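Local coordinates for glycerophosphoryl diester phosphodiesterase (Agrobacterium tumefaciens str. C58, PDB 3KS6), which belongs to the glycerophosphoryl diester phosphodiesterase family, TIM-barrel proteins, and carries a bound magnesium ion, at residues A[86-91]-A[124-129]. Sequence-based numbering, arbitrary orientation.
Sequences MTLEEL and AGLERH
Two helices of a TIM-barrel protein meet here, the first turn of helix 88-95 against the last turn of helix 118-128 and H129 just beyond it, with L88 and E89 on one side facing G125, L126 and H129 on the other. The pairing illustrates how an aliphatic core contact can grade into a CH-pi contact toward the surface. On the buried side the two leucines cross at about a right angle, and their methyls meet at 4.0 Å between L88 CD1 and L126 CD2. The other branch of L88 lies over the backbone of the opposite helix, CD2 standing 4.3 Å from G125 C; with no side chain at G125, this methyl can come close to the helix. L126 continues inward to touch T135 and F137 of strand 135-139.

Nearer the surface, E89 lays its aliphatic chain over one face of the H129 imidazole. Its CA sits 4.3 Å from the ring centroid, 27° off the normal, and CG comes within 3.5 Å of H129 CE1. With CG anti to the backbone N (chi1 173°), CB and CG cover the CE1-NE2 side of the face, and the extended chain carries OE2 to 3.6 Å from H129 CE1. The carboxylate plane is only 22° from that of the imidazole. OE2 stays 4.3 Å from H129 NE2, not a salt bridge, though the nearby carboxylate would probably favour a protonated ring.

The helix bearing L88 and E89 starts with a capping box: E90 N donates to T87 OG1 (3.2 Å), and T87 N donates back, from well above the carboxylate plane, to E90 OE1 (3.1 Å), which also pairs with K73. The two successive helices, flanking strand 101-106 in sequence, pack side by side outside the strands of the (beta/alpha) barrel.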
loop_
_atom_site.group_PDB
_atom_site.type_symbol
_atom_site.label_atom_id
_atom_site.label_comp_id
_atom_site.label_asym_id
_atom_site.label_seq_id
_atom_site.Cartn_x
_atom_site.Cartn_y
_atom_site.Cartn_z
HETATM N N MSE A 86 4.875 9.767 -11.197
HETATM C CA MSE A 86 4.964 10.842 -10.193
HETATM C C MSE A 86 6.138 10.687 -9.242
HETATM O O MSE A 86 6.643 9.569 -9.003
HETATM C CB MSE A 86 3.706 10.886 -9.318
HETATM C CG MSE A 86 2.379 11.013 -10.043
HETATM SE SE MSE A 86 0.937 11.386 -8.777
HETATM C CE MSE A 86 1.173 13.221 -8.425
ATOM N N THR A 87 6.557 11.828 -8.682
ATOM C CA THR A 87 7.475 11.848 -7.566
ATOM C C THR A 87 6.661 11.841 -6.268
ATOM O O THR A 87 5.458 12.155 -6.260
ATOM C CB THR A 87 8.396 13.104 -7.571
ATOM O OG1 THR A 87 7.583 14.282 -7.450
ATOM C CG2 THR A 87 9.258 13.149 -8.830
ATOM N N LEU A 88 7.310 11.466 -5.169
ATOM C CA LEU A 88 6.653 11.510 -3.869
ATOM C C LEU A 88 6.148 12.953 -3.598
ATOM O O LEU A 88 5.004 13.161 -3.145
ATOM C CB LEU A 88 7.603 11.028 -2.750
ATOM C CG LEU A 88 7.091 11.066 -1.297
ATOM C CD1 LEU A 88 5.743 10.331 -1.118
ATOM C CD2 LEU A 88 8.168 10.537 -0.333
ATOM N N GLU A 89 6.975 13.953 -3.891
ATOM C CA GLU A 89 6.600 15.352 -3.659
ATOM C C GLU A 89 5.307 15.743 -4.372
ATOM O O GLU A 89 4.414 16.422 -3.816
ATOM C CB GLU A 89 7.743 16.284 -4.123
ATOM C CG GLU A 89 7.354 17.767 -4.067
ATOM C CD GLU A 89 8.416 18.732 -4.597
ATOM O OE1 GLU A 89 9.297 18.316 -5.380
ATOM O OE2 GLU A 89 8.329 19.923 -4.215
ATOM N N GLU A 90 5.210 15.340 -5.628
ATOM C CA GLU A 90 4.015 15.617 -6.425
ATOM C C GLU A 90 2.788 14.931 -5.826
ATOM O O GLU A 90 1.706 15.525 -5.788
ATOM C CB GLU A 90 4.250 15.178 -7.860
ATOM C CG GLU A 90 5.258 16.078 -8.578
ATOM C CD GLU A 90 5.831 15.480 -9.894
ATOM O OE1 GLU A 90 5.569 14.313 -10.245
ATOM O OE2 GLU A 90 6.587 16.206 -10.565
ATOM N N LEU A 91 2.963 13.687 -5.352
ATOM C CA LEU A 91 1.891 12.959 -4.654
ATOM C C LEU A 91 1.477 13.699 -3.381
ATOM O O LEU A 91 0.289 13.896 -3.109
ATOM C CB LEU A 91 2.304 11.503 -4.348
ATOM C CG LEU A 91 1.263 10.594 -3.658
ATOM C CD1 LEU A 91 -0.060 10.440 -4.443
ATOM C CD2 LEU A 91 1.867 9.241 -3.329
ATOM N N ALA A 124 12.549 11.214 5.258
ATOM C CA ALA A 124 12.959 12.619 5.046
ATOM C C ALA A 124 12.086 13.341 4.043
ATOM O O ALA A 124 11.712 14.486 4.235
ATOM C CB ALA A 124 14.437 12.677 4.609
ATOM N N GLY A 125 11.756 12.681 2.951
ATOM C CA GLY A 125 10.883 13.273 1.951
ATOM C C GLY A 125 9.496 13.523 2.483
ATOM O O GLY A 125 8.900 14.572 2.205
ATOM N N LEU A 126 8.948 12.565 3.218
ATOM C CA LEU A 126 7.640 12.768 3.831
ATOM C C LEU A 126 7.650 13.936 4.847
ATOM O O LEU A 126 6.686 14.719 4.935
ATOM C CB LEU A 126 7.168 11.466 4.512
ATOM C CG LEU A 126 6.657 10.352 3.587
ATOM C CD1 LEU A 126 6.567 8.963 4.299
ATOM C CD2 LEU A 126 5.373 10.704 2.875
ATOM N N GLU A 127 8.723 14.024 5.630
ATOM C CA GLU A 127 8.866 15.105 6.631
ATOM C C GLU A 127 8.929 16.451 5.945
ATOM O O GLU A 127 8.290 17.415 6.364
ATOM C CB GLU A 127 10.129 14.906 7.448
ATOM C CG GLU A 127 10.050 13.875 8.514
ATOM C CD GLU A 127 9.512 14.437 9.842
ATOM O OE1 GLU A 127 8.631 15.326 9.792
ATOM O OE2 GLU A 127 9.986 13.979 10.921
ATOM N N ARG A 128 9.658 16.505 4.836
ATOM C CA ARG A 128 9.825 17.727 4.091
ATOM C C ARG A 128 8.508 18.306 3.602
ATOM O O ARG A 128 8.347 19.530 3.541
ATOM C CB ARG A 128 10.812 17.452 2.958
ATOM C CG ARG A 128 11.226 18.593 2.164
ATOM C CD ARG A 128 12.527 18.259 1.409
ATOM N NE ARG A 128 12.450 17.085 0.523
ATOM C CZ ARG A 128 13.196 15.981 0.604
ATOM N NH1 ARG A 128 14.112 15.828 1.538
ATOM N NH2 ARG A 128 13.055 15.011 -0.293
ATOM N N HIS A 129 7.560 17.437 3.265
ATOM C CA HIS A 129 6.267 17.842 2.730
ATOM C C HIS A 129 5.135 17.645 3.762
ATOM O O HIS A 129 3.972 17.621 3.398
ATOM C CB HIS A 129 6.005 17.106 1.405
ATOM C CG HIS A 129 7.102 17.320 0.412
ATOM N ND1 HIS A 129 7.411 18.569 -0.076
ATOM C CD2 HIS A 129 8.029 16.478 -0.103
ATOM C CE1 HIS A 129 8.461 18.482 -0.870
ATOM N NE2 HIS A 129 8.851 17.224 -0.912
#